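Long-range contacts in nucleoside kinase (Methanococcus jannaschii, PDB 2C4E), which phosphorylates a wide range of nucleosides to nucleoside monophosphates, preferring inosine, guanosine and cytidine as acceptors and ATP as phosphate donor: residues R38-G43 / E279-Q284; A44-A49 / S59-C64; V50-L55 / Y249-L254; P232-G237 / T273-V278. All coordinates share one frame; numbering follows the deposited sequence.

Following the chain from the N terminus, strand 33-42 of the smaller sheet enters contact 1, which closes a very long loop by meeting 279-284. Inside that loop, helix 44-54 turns back on strand 58-62 of the main sheet in contact 2, with only nine residues between the two segments. The same helix lies against helix 245-258 in contact 3. Contacts 2 and 3 cross along the chain, as do contacts 3 and 4; contacts 2 and 4 are in series. Contact 4, nested like the other two within contact 1, ties the loop after edge strand 228-231 to helix 263-277. Together they link the smaller sheet, the main sheet's edge strand 58-62 and helices 44-54, 245-258 and 263-277.

Contact 1 of 4, residues R38-G43 / E279-Q284; sequences RKYYGG and EAKGCQ
Tyr40 lays its ring against the backbone of Lys281 and Gly282, and the contact can be traced outward along it. With CG anti to the carbonyl carbon (chi1 -63°), the ring sets off beside Gly282, Tyr40 CB being 4.1 Å from Gly282 CA. Tyr40 CD2 closes to 3.7 Å from Gly282 CA, and Gly282 N stands over one ring face, offset toward the rim. Farther out, Tyr40 CE2 approaches Lys281 O obliquely at 3.5 Å. At the tip, Tyr40 OH lies 3.6 Å from Lys281 CB, a van der Waals contact of the hydroxyl oxygen with a methylene. A CB on Gly282 would collide with Tyr40 CD2, and the backbone angles there (102°/144°) call for glycine anyway. An alanine in place of Tyr40 would probably open a gap over Gly282 and leave Lys281 CB without its aromatic neighbour. Two waters bridge the backbones: both donate to Tyr41 O, one accepting from Gln284 N at 2.9 Å and the other from Cys283 N at 3.0 Å. Gln284 OE1 passes 3.7 Å from Tyr41 CB, but its hydrogen bond goes to Tyr77 OH. Through the Tyr40 packing and the two water bridges, strand 33-42, bonded to strand 15-21, rests on the loop between helices 263-277 and 290-299, just before Gly43, a substrate-binding residue, leads into helix 44-54.

Contact 2 of 4, residues A44-A49 / S59-C64; sequences AAANTA and SELLSC
Ser59 and Ala49 are joined by the one hydrogen bond of this contact, Ser59 OG donating to Ala49 O at 2.7 Å. The hydroxyl comes in above the carbonyl plane, at a C=O...donor angle of 119°. Beside it, Leu61 fills the gap between strand and helix: Leu61 CD1 lies 3.6 Å from Ala46 N and also touches the methyls of Ala45 and Ala49, while Leu61 CD2 meets that of Ala46. CG anti to the backbone N (chi1 -167°) starts the leucine on this course. In the next shell, Leu78 and Thr14 touch Leu61, and Ser63 OG is tied to Gly12 O. The helix and strand segments run nearly antiparallel (171°), their axes 8.5 Å apart, as in a crossover returning to the parallel sheet. An alanine in place of Ser59 would probably leave Ala49 O without its side-chain donor at this end of the contact. Small alanines let the helix lie close to the strand, and one short hydrogen bond adds a polar link at the Ser59 end, while Asn47, a substrate-binding residue whose CB points away from the strand, bonds Asp247 and Gln284 instead.

Contact 3 of 4, residues V50-L55 / Y249-L254; sequences VGIKKL and YRAGFL
Ala251 directs its methyl at the backbone of the neighbouring helix: Ala251 CB lies 3.8 Å from Ile52 N and 3.9 Å from Gly51 C. This approach depends on Gly51, since a CB there would fall only 2.8 Å from Ala251 CB, a clash. The evidence for close helix packing is the separation of 5.0 Å between Ile52 CA and Ala251 CA. Ile52 flanks the methyl with CG1, which reaches 4.0 Å from Ala251 CB and 3.8 Å from Ala251 O; CG1 is anti to the carbonyl carbon (chi1 -73°), placing it beside its own backbone N. Leu55 makes the next contact through CD1, with Leu55 CD1 resting 3.5 Å from Gly252 CA and 3.9 Å from Ala251 O. That carbonyl also receives Ser255 OG. The contact therefore sets an alanine methyl and two branched aliphatic side chains against the opposing backbones, and all five touching residues are buried.

Beyond the pair, Ile52 packs on Ile8 and Cys10, Leu254 also touches Ile8, and Phe253 meets Phe184 edge to face, so both helices are seated on strands of the main sheet. Arg250, on the same turns as Ala251, is held by a salt bridge to Asp160 and a bond to Thr214, and probably stabilises the transition state. Helix 245-258 begins within the conserved GAGD sequence of the PfkB family, whose aspartate, Asp247, binds substrate and is the inferred proton acceptor; the contact packs helix 44-54 against this helix, bearer of Asp247 and Arg250, in a protein of the ribokinase fold.

Contact 4 of 4, residues P232-G237 / T273-V278; sequences PCIKAG and TASFVV
The loop that leaves edge strand 228-231 folds over the late part of helix 263-277, and there Ser275 meets Ile234 and Ala236. The two backbones are close, with Ala236 CA 4.8 Å from Ser275 CA. Ala236 makes the closest approach: its methyl CB sits 3.1 Å from Ser275 O, a tight approach of carbon to carbonyl oxygen, and 3.7 Å from Val278 CG2. Ser275 answers with its own methylene, Ser275 CB lying 3.3 Å from Ile234 O. Alongside, Ile234 CG2 stands 3.8 Å from Ser275 OG, a contact of carbon with hydroxyl. OG lies between the backbone N and the carbonyl carbon (chi1 77°), and it is bonded outside the pair, to Ala272 O one turn back and to Arg296 NH1. The polar tip of Ser275 is thus occupied by the helix and by helix 290-299, and the loop adds van der Waals contacts at CB and OG.

Around these residues Arg296 also makes a cation-pi contact with Phe276 and a salt bridge with Glu279. Glu279 OE2 in turn accepts from Gly237 N, so a polar chain runs from helix 290-299 (Arg296) through Glu279 to Gly237 of the loop. Within the helix, Phe276 N bonds Thr273 O three residues back at 3.1 Å, while the bond from Val277 N to the same Thr273 O is weak. Val278 has backbone bonds with Ile240 and Asp241. The contact is structural packing near the periphery, and joins the approach to helix 245-258, whose N-terminal end lies in the GAGD motif of the ribokinase fold, to the helix that follows it.

Contact 1 of 4, residues R38-G43 / E279-Q284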
loop_
_atom_site.group_PDB
_atom_site.type_symbol
_atom_site.label_atom_id
_atom_site.label_comp_id
_atom_site.label_asym_id
_atom_site.label_seq_id
_atom_site.Cartn_x
_atom_site.Cartn_y
_atom_site.Cartn_z
ATOM N N ARG A 38 -6.051 7.043 -5.324
ATOM C CA ARG A 38 -5.387 8.104 -6.039
ATOM C C ARG A 38 -4.085 8.395 -5.311
ATOM O O ARG A 38 -4.006 8.237 -4.065
ATOM C CB ARG A 38 -6.257 9.360 -6.141
ATOM C CG ARG A 38 -5.789 10.320 -7.232
ATOM C CD ARG A 38 -6.494 11.675 -7.226
ATOM N NE ARG A 38 -5.720 12.709 -7.916
ATOM C CZ ARG A 38 -6.174 13.927 -8.217
ATOM N NH1 ARG A 38 -7.412 14.293 -7.894
ATOM N NH2 ARG A 38 -5.382 14.788 -8.846
ATOM N N LYS A 39 -3.092 8.793 -6.127
ATOM C CA LYS A 39 -1.758 9.222 -5.706
ATOM C C LYS A 39 -1.772 10.750 -5.566
ATOM O O LYS A 39 -2.348 11.444 -6.403
ATOM C CB LYS A 39 -0.774 8.767 -6.800
ATOM C CG LYS A 39 0.668 9.201 -6.720
ATOM C CD LYS A 39 1.309 9.229 -8.129
ATOM C CE LYS A 39 2.544 8.338 -8.256
ATOM N NZ LYS A 39 2.486 7.466 -9.464
ATOM N N TYR A 40 -1.179 11.261 -4.487
ATOM C CA TYR A 40 -1.004 12.706 -4.282
ATOM C C TYR A 40 0.460 12.985 -4.047
ATOM O O TYR A 40 1.140 12.210 -3.384
ATOM C CB TYR A 40 -1.780 13.209 -3.068
ATOM C CG TYR A 40 -3.270 13.044 -3.197
ATOM C CD1 TYR A 40 -3.911 11.956 -2.624
ATOM C CD2 TYR A 40 -4.035 13.970 -3.903
ATOM C CE1 TYR A 40 -5.280 11.787 -2.747
ATOM C CE2 TYR A 40 -5.408 13.818 -4.025
ATOM C CZ TYR A 40 -6.023 12.721 -3.446
ATOM O OH TYR A 40 -7.378 12.554 -3.560
ATOM N N TYR A 41 0.934 14.097 -4.594
ATOM C CA TYR A 41 2.296 14.537 -4.340
ATOM C C TYR A 41 2.394 14.963 -2.881
ATOM O O TYR A 41 1.555 15.718 -2.377
ATOM C CB TYR A 41 2.685 15.658 -5.309
ATOM C CG TYR A 41 2.645 15.232 -6.768
ATOM C CD1 TYR A 41 2.012 16.015 -7.731
ATOM C CD2 TYR A 41 3.216 14.032 -7.181
ATOM C CE1 TYR A 41 1.970 15.626 -9.051
ATOM C CE2 TYR A 41 3.171 13.634 -8.502
ATOM C CZ TYR A 41 2.546 14.434 -9.436
ATOM O OH TYR A 41 2.500 14.031 -10.755
ATOM N N GLY A 42 3.417 14.455 -2.200
ATOM C CA GLY A 42 3.581 14.666 -0.773
ATOM C C GLY A 42 5.015 14.634 -0.290
ATOM O O GLY A 42 5.953 14.880 -1.064
ATOM N N GLY A 43 5.172 14.315 0.992
ATOM C CA GLY A 43 6.445 14.408 1.692
ATOM C C GLY A 43 6.564 15.777 2.342
ATOM O O GLY A 43 6.393 16.784 1.668
ATOM N N GLU A 279 -8.814 22.655 2.456
ATOM C CA GLU A 279 -10.051 22.653 1.669
ATOM C C GLU A 279 -10.102 21.580 0.579
ATOM O O GLU A 279 -11.139 21.412 -0.071
ATOM C CB GLU A 279 -10.289 24.025 1.033
ATOM C CG GLU A 279 -10.360 25.158 2.039
ATOM C CD GLU A 279 -10.664 26.503 1.412
ATOM O OE1 GLU A 279 -10.690 26.614 0.164
ATOM O OE2 GLU A 279 -10.895 27.455 2.179
ATOM N N ALA A 280 -8.998 20.862 0.371
ATOM C CA ALA A 280 -8.940 19.803 -0.642
ATOM C C ALA A 280 -8.051 18.644 -0.216
ATOM O O ALA A 280 -7.205 18.785 0.674
ATOM C CB ALA A 280 -8.452 20.364 -1.964
ATOM N N LYS A 281 -8.249 17.498 -0.870
ATOM C CA LYS A 281 -7.457 16.311 -0.594
ATOM C C LYS A 281 -6.098 16.437 -1.251
ATOM O O LYS A 281 -5.995 16.846 -2.405
ATOM C CB LYS A 281 -8.160 15.049 -1.103
ATOM C CG LYS A 281 -9.503 14.782 -0.441
ATOM C CD LYS A 281 -10.062 13.423 -0.832
ATOM C CE LYS A 281 -11.438 13.191 -0.224
ATOM N NZ LYS A 281 -11.771 11.742 -0.124
ATOM N N GLY A 282 -5.067 16.060 -0.511
ATOM C CA GLY A 282 -3.698 16.175 -0.963
ATOM C C GLY A 282 -3.045 17.380 -0.311
ATOM O O GLY A 282 -3.679 18.416 -0.094
ATOM N N CYS A 283 -1.771 17.238 0.006
ATOM C CA CYS A 283 -1.047 18.275 0.739
ATOM C C CYS A 283 -0.657 19.458 -0.126
ATOM O O CYS A 283 -0.372 20.539 0.398
ATOM C CB CYS A 283 0.202 17.689 1.375
ATOM S SG CYS A 283 -0.130 16.484 2.661
ATOM N N GLN A 284 -0.636 19.272 -1.438
ATOM C CA GLN A 284 -0.222 20.345 -2.340
ATOM C C GLN A 284 -1.328 20.820 -3.277
ATOM O O GLN A 284 -1.134 21.762 -4.045
ATOM C CB GLN A 284 0.992 19.903 -3.154
ATOM C CG GLN A 284 2.165 19.473 -2.289
ATOM C CD GLN A 284 3.308 18.896 -3.091
ATOM O OE1 GLN A 284 3.385 19.105 -4.288
ATOM N NE2 GLN A 284 4.206 18.179 -2.426
HETATM O O HOH W 1 -0.903 16.914 -3.150
HETATM O O HOH W 2 -0.082 14.853 -0.459
#

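Contact 2 of 4, residues A44-A49 / S59-C64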
loop_
_atom_site.group_PDB
_atom_site.type_symbol
_atom_site.label_atom_id
_atom_site.label_comp_id
_atom_site.label_asym_id
_atom_site.label_seq_id
_atom_site.Cartn_x
_atom_site.Cartn_y
_atom_site.Cartn_z
ATOM N N ALA A 44 6.823 15.824 3.645
ATOM C CA ALA A 44 6.871 17.113 4.372
ATOM C C ALA A 44 7.805 18.164 3.762
ATOM O O ALA A 44 7.431 19.337 3.676
ATOM C CB ALA A 44 7.192 16.886 5.829
ATOM N N ALA A 45 9.005 17.774 3.331
ATOM C CA ALA A 45 9.926 18.736 2.724
ATOM C C ALA A 45 9.380 19.292 1.420
ATOM O O ALA A 45 9.366 20.499 1.226
ATOM C CB ALA A 45 11.336 18.128 2.515
ATOM N N ALA A 46 8.909 18.418 0.535
ATOM C CA ALA A 46 8.344 18.810 -0.742
ATOM C C ALA A 46 7.089 19.659 -0.562
ATOM O O ALA A 46 6.916 20.659 -1.245
ATOM C CB ALA A 46 8.033 17.587 -1.563
ATOM N N ASN A 47 6.212 19.264 0.346
ATOM C CA ASN A 47 5.007 20.038 0.643
ATOM C C ASN A 47 5.374 21.482 0.963
ATOM O O ASN A 47 4.798 22.434 0.438
ATOM C CB ASN A 47 4.278 19.462 1.851
ATOM C CG ASN A 47 3.626 18.116 1.556
ATOM O OD1 ASN A 47 3.462 17.741 0.398
ATOM N ND2 ASN A 47 3.263 17.393 2.604
ATOM N N THR A 48 6.346 21.624 1.837
ATOM C CA THR A 48 6.792 22.939 2.268
ATOM C C THR A 48 7.418 23.700 1.087
ATOM O O THR A 48 7.100 24.855 0.869
ATOM C CB THR A 48 7.761 22.817 3.457
ATOM O OG1 THR A 48 7.158 22.083 4.540
ATOM C CG2 THR A 48 8.035 24.173 4.067
ATOM N N ALA A 49 8.289 23.047 0.314
ATOM C CA ALA A 49 8.958 23.679 -0.825
ATOM C C ALA A 49 7.979 24.158 -1.860
ATOM O O ALA A 49 8.143 25.242 -2.411
ATOM C CB ALA A 49 9.967 22.731 -1.470
ATOM N N SER A 59 12.313 28.249 -3.861
ATOM C CA SER A 59 12.695 27.170 -2.974
ATOM C C SER A 59 13.539 26.155 -3.713
ATOM O O SER A 59 13.538 26.070 -4.942
ATOM C CB SER A 59 11.472 26.496 -2.344
ATOM O OG SER A 59 10.629 25.922 -3.319
ATOM N N GLU A 60 14.289 25.402 -2.936
ATOM C CA GLU A 60 15.062 24.296 -3.451
ATOM C C GLU A 60 14.820 23.121 -2.528
ATOM O O GLU A 60 14.537 23.297 -1.353
ATOM C CB GLU A 60 16.553 24.646 -3.548
ATOM C CG GLU A 60 17.283 24.946 -2.246
ATOM C CD GLU A 60 18.780 25.200 -2.460
ATOM O OE1 GLU A 60 19.185 25.472 -3.604
ATOM O OE2 GLU A 60 19.563 25.133 -1.479
ATOM N N LEU A 61 14.938 21.925 -3.068
ATOM C CA LEU A 61 14.602 20.713 -2.356
ATOM C C LEU A 61 15.790 19.777 -2.280
ATOM O O LEU A 61 16.502 19.577 -3.284
ATOM C CB LEU A 61 13.435 20.059 -3.089
ATOM C CG LEU A 61 12.624 18.915 -2.476
ATOM C CD1 LEU A 61 11.955 19.299 -1.190
ATOM C CD2 LEU A 61 11.581 18.499 -3.502
ATOM N N LEU A 62 16.028 19.220 -1.096
ATOM C CA LEU A 62 17.043 18.193 -0.898
ATOM C C LEU A 62 16.331 16.978 -0.311
ATOM O O LEU A 62 15.903 17.007 0.840
ATOM C CB LEU A 62 18.157 18.668 0.042
ATOM C CG LEU A 62 19.432 17.816 0.016
ATOM C CD1 LEU A 62 20.536 18.556 0.744
ATOM C CD2 LEU A 62 19.220 16.434 0.635
ATOM N N SER A 63 16.191 15.935 -1.132
ATOM C CA SER A 63 15.552 14.684 -0.750
ATOM C C SER A 63 16.226 13.521 -1.460
ATOM O O SER A 63 16.879 13.711 -2.484
ATOM C CB SER A 63 14.074 14.662 -1.166
ATOM O OG SER A 63 13.374 15.809 -0.734
ATOM N N CYS A 64 16.052 12.323 -0.913
ATOM C CA CYS A 64 16.374 11.085 -1.621
ATOM C C CYS A 64 15.120 10.516 -2.296
ATOM O O CYS A 64 14.131 10.194 -1.630
ATOM C CB CYS A 64 16.935 10.041 -0.654
ATOM S SG CYS A 64 18.550 10.451 0.036
#

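Contact 3 of 4, residues V50-L55 / Y249-L254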
loop_
_atom_site.group_PDB
_atom_site.type_symbol
_atom_site.label_atom_id
_atom_site.label_comp_id
_atom_site.label_asym_id
_atom_site.label_seq_id
_atom_site.Cartn_x
_atom_site.Cartn_y
_atom_site.Cartn_z
ATOM N N VAL A 50 6.972 23.339 -2.143
ATOM C CA VAL A 50 5.945 23.705 -3.112
ATOM C C VAL A 50 5.087 24.854 -2.590
ATOM O O VAL A 50 4.791 25.776 -3.337
ATOM C CB VAL A 50 5.089 22.479 -3.525
ATOM C CG1 VAL A 50 3.913 22.898 -4.424
ATOM C CG2 VAL A 50 5.937 21.472 -4.251
ATOM N N GLY A 51 4.703 24.817 -1.315
ATOM C CA GLY A 51 3.959 25.918 -0.709
ATOM C C GLY A 51 4.724 27.229 -0.734
ATOM O O GLY A 51 4.158 28.297 -0.990
ATOM N N ILE A 52 6.021 27.153 -0.469
ATOM C CA ILE A 52 6.888 28.335 -0.485
ATOM C C ILE A 52 6.908 28.922 -1.887
ATOM O O ILE A 52 6.729 30.126 -2.073
ATOM C CB ILE A 52 8.305 27.971 -0.005
ATOM C CG1 ILE A 52 8.285 27.725 1.513
ATOM C CG2 ILE A 52 9.291 29.068 -0.366
ATOM C CD1 ILE A 52 9.490 26.954 2.011
ATOM N N LYS A 53 7.076 28.058 -2.882
ATOM C CA LYS A 53 7.173 28.502 -4.272
ATOM C C LYS A 53 5.868 29.128 -4.733
ATOM O O LYS A 53 5.881 30.125 -5.431
ATOM C CB LYS A 53 7.568 27.351 -5.190
ATOM C CG LYS A 53 7.864 27.777 -6.629
ATOM C CD LYS A 53 9.128 28.659 -6.733
ATOM C CE LYS A 53 9.444 28.998 -8.171
ATOM N NZ LYS A 53 10.818 29.558 -8.360
ATOM N N LYS A 54 4.752 28.534 -4.325
ATOM C CA LYS A 54 3.428 29.047 -4.668
ATOM C C LYS A 54 3.212 30.447 -4.102
ATOM O O LYS A 54 2.514 31.249 -4.713
ATOM C CB LYS A 54 2.337 28.094 -4.165
ATOM C CG LYS A 54 2.013 26.957 -5.142
ATOM C CD LYS A 54 1.282 27.503 -6.395
ATOM C CE LYS A 54 -0.164 26.995 -6.557
ATOM N NZ LYS A 54 -1.129 28.122 -6.715
ATOM N N LEU A 55 3.812 30.719 -2.939
ATOM C CA LEU A 55 3.780 32.051 -2.309
ATOM C C LEU A 55 4.784 33.053 -2.899
ATOM O O LEU A 55 4.918 34.164 -2.397
ATOM C CB LEU A 55 3.994 31.931 -0.799
ATOM C CG LEU A 55 2.870 31.187 -0.077
ATOM C CD1 LEU A 55 3.277 30.852 1.342
ATOM C CD2 LEU A 55 1.577 31.973 -0.121
ATOM N N TYR A 249 1.450 25.781 6.953
ATOM C CA TYR A 249 1.663 26.840 7.928
ATOM C C TYR A 249 3.138 27.214 7.946
ATOM O O TYR A 249 3.477 28.374 7.982
ATOM C CB TYR A 249 1.260 26.386 9.329
ATOM C CG TYR A 249 1.470 27.427 10.419
ATOM C CD1 TYR A 249 0.389 28.164 10.923
ATOM C CD2 TYR A 249 2.729 27.661 10.970
ATOM C CE1 TYR A 249 0.568 29.116 11.906
ATOM C CE2 TYR A 249 2.912 28.621 11.980
ATOM C CZ TYR A 249 1.821 29.333 12.445
ATOM O OH TYR A 249 1.987 30.278 13.445
ATOM N N ARG A 250 4.013 26.211 7.978
ATOM C CA ARG A 250 5.446 26.459 7.936
ATOM C C ARG A 250 5.862 27.135 6.624
ATOM O O ARG A 250 6.636 28.082 6.652
ATOM C CB ARG A 250 6.224 25.164 8.207
ATOM C CG ARG A 250 6.147 24.733 9.678
ATOM C CD ARG A 250 5.608 23.356 9.889
ATOM N NE ARG A 250 5.494 22.964 11.294
ATOM C CZ ARG A 250 4.385 23.000 12.024
ATOM N NH1 ARG A 250 3.243 23.465 11.528
ATOM N NH2 ARG A 250 4.418 22.579 13.287
ATOM N N ALA A 251 5.309 26.691 5.499
ATOM C CA ALA A 251 5.564 27.315 4.208
ATOM C C ALA A 251 5.208 28.797 4.231
ATOM O O ALA A 251 5.992 29.636 3.795
ATOM C CB ALA A 251 4.807 26.588 3.094
ATOM N N GLY A 252 4.040 29.123 4.773
ATOM C CA GLY A 252 3.591 30.500 4.852
ATOM C C GLY A 252 4.447 31.331 5.784
ATOM O O GLY A 252 4.837 32.454 5.445
ATOM N N PHE A 253 4.746 30.768 6.958
ATOM C CA PHE A 253 5.516 31.466 7.983
ATOM C C PHE A 253 6.904 31.838 7.456
ATOM O O PHE A 253 7.349 32.958 7.572
ATOM C CB PHE A 253 5.647 30.573 9.212
ATOM C CG PHE A 253 6.198 31.267 10.418
ATOM C CD1 PHE A 253 5.357 31.608 11.461
ATOM C CD2 PHE A 253 7.552 31.549 10.531
ATOM C CE1 PHE A 253 5.844 32.254 12.570
ATOM C CE2 PHE A 253 8.041 32.198 11.656
ATOM C CZ PHE A 253 7.167 32.535 12.680
ATOM N N LEU A 254 7.589 30.853 6.894
ATOM C CA LEU A 254 8.950 31.044 6.398
ATOM C C LEU A 254 8.985 31.931 5.146
ATOM O O LEU A 254 9.912 32.714 4.965
ATOM C CB LEU A 254 9.572 29.686 6.092
ATOM C CG LEU A 254 9.738 28.787 7.316
ATOM C CD1 LEU A 254 10.215 27.418 6.875
ATOM C CD2 LEU A 254 10.726 29.402 8.296
#

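Contact 4 of 4, residues P232-G237 / T273-V278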
loop_
_atom_site.group_PDB
_atom_site.type_symbol
_atom_site.label_atom_id
_atom_site.label_comp_id
_atom_site.label_asym_id
_atom_site.label_seq_id
_atom_site.Cartn_x
_atom_site.Cartn_y
_atom_site.Cartn_z
ATOM N N PRO A 232 -4.459 33.662 15.830
ATOM C CA PRO A 232 -5.704 32.905 15.725
ATOM C C PRO A 232 -5.670 31.932 14.558
ATOM O O PRO A 232 -4.834 32.042 13.644
ATOM C CB PRO A 232 -6.778 33.989 15.508
ATOM C CG PRO A 232 -6.071 35.306 15.596
ATOM C CD PRO A 232 -4.633 35.058 15.391
ATOM N N CYS A 233 -6.550 30.947 14.632
ATOM C CA CYS A 233 -6.852 30.096 13.502
ATOM C C CYS A 233 -7.677 30.920 12.517
ATOM O O CYS A 233 -8.511 31.722 12.933
ATOM C CB CYS A 233 -7.648 28.885 13.975
ATOM S SG CYS A 233 -7.938 27.655 12.691
ATOM N N ILE A 234 -7.427 30.741 11.223
ATOM C CA ILE A 234 -8.174 31.434 10.181
ATOM C C ILE A 234 -9.190 30.452 9.616
ATOM O O ILE A 234 -8.829 29.372 9.153
ATOM C CB ILE A 234 -7.229 31.956 9.065
ATOM C CG1 ILE A 234 -6.270 33.021 9.618
ATOM C CG2 ILE A 234 -8.030 32.506 7.886
ATOM C CD1 ILE A 234 -6.910 34.374 9.922
ATOM N N LYS A 235 -10.465 30.828 9.669
ATOM C CA LYS A 235 -11.548 29.948 9.230
ATOM C C LYS A 235 -11.447 29.610 7.739
ATOM O O LYS A 235 -11.342 30.501 6.887
ATOM C CB LYS A 235 -12.911 30.581 9.526
ATOM C CG LYS A 235 -13.232 30.697 11.009
ATOM C CD LYS A 235 -14.710 30.979 11.243
ATOM C CE LYS A 235 -14.988 31.335 12.694
ATOM N NZ LYS A 235 -16.418 31.123 13.063
ATOM N N ALA A 236 -11.467 28.313 7.439
ATOM C CA ALA A 236 -11.501 27.827 6.061
ATOM C C ALA A 236 -12.952 27.752 5.585
ATOM O O ALA A 236 -13.879 28.020 6.352
ATOM C CB ALA A 236 -10.836 26.462 5.971
ATOM N N GLY A 237 -13.140 27.385 4.320
ATOM C CA GLY A 237 -14.466 27.220 3.749
ATOM C C GLY A 237 -15.131 25.930 4.203
ATOM O O GLY A 237 -16.274 25.944 4.658
ATOM N N THR A 273 -2.456 30.554 5.147
ATOM C CA THR A 273 -2.055 29.547 4.167
ATOM C C THR A 273 -2.655 28.195 4.483
ATOM O O THR A 273 -3.178 27.527 3.597
ATOM C CB THR A 273 -0.524 29.411 4.105
ATOM O OG1 THR A 273 0.062 30.688 3.850
ATOM C CG2 THR A 273 -0.107 28.555 2.911
ATOM N N ALA A 274 -2.580 27.799 5.754
ATOM C CA ALA A 274 -3.117 26.525 6.214
ATOM C C ALA A 274 -4.607 26.407 5.984
ATOM O O ALA A 274 -5.117 25.304 5.772
ATOM C CB ALA A 274 -2.814 26.325 7.698
ATOM N N SER A 275 -5.307 27.541 6.020
ATOM C CA SER A 275 -6.754 27.558 5.829
ATOM C C SER A 275 -7.158 27.188 4.400
ATOM O O SER A 275 -8.278 26.735 4.183
ATOM C CB SER A 275 -7.340 28.923 6.218
ATOM O OG SER A 275 -7.107 29.909 5.223
ATOM N N PHE A 276 -6.260 27.387 3.430
ATOM C CA PHE A 276 -6.524 26.983 2.044
ATOM C C PHE A 276 -6.289 25.496 1.809
ATOM O O PHE A 276 -7.052 24.836 1.099
ATOM C CB PHE A 276 -5.641 27.756 1.066
ATOM C CG PHE A 276 -6.135 29.120 0.753
ATOM C CD1 PHE A 276 -5.601 30.230 1.397
ATOM C CD2 PHE A 276 -7.124 29.311 -0.193
ATOM C CE1 PHE A 276 -6.067 31.496 1.107
ATOM C CE2 PHE A 276 -7.586 30.576 -0.483
ATOM C CZ PHE A 276 -7.051 31.671 0.168
ATOM N N VAL A 277 -5.203 24.978 2.371
ATOM C CA VAL A 277 -4.768 23.622 2.041
ATOM C C VAL A 277 -5.752 22.586 2.560
ATOM O O VAL A 277 -6.008 21.579 1.902
ATOM C CB VAL A 277 -3.332 23.351 2.553
ATOM C CG1 VAL A 277 -2.897 21.930 2.231
ATOM C CG2 VAL A 277 -2.401 24.317 1.907
ATOM N N VAL A 278 -6.334 22.847 3.724
ATOM C CA VAL A 278 -7.338 21.946 4.292
ATOM C C VAL A 278 -8.638 21.831 3.487
ATOM O O VAL A 278 -9.474 20.985 3.802
ATOM C CB VAL A 278 -7.697 22.318 5.756
ATOM C CG1 VAL A 278 -6.493 22.172 6.651
ATOM C CG2 VAL A 278 -8.268 23.735 5.854
#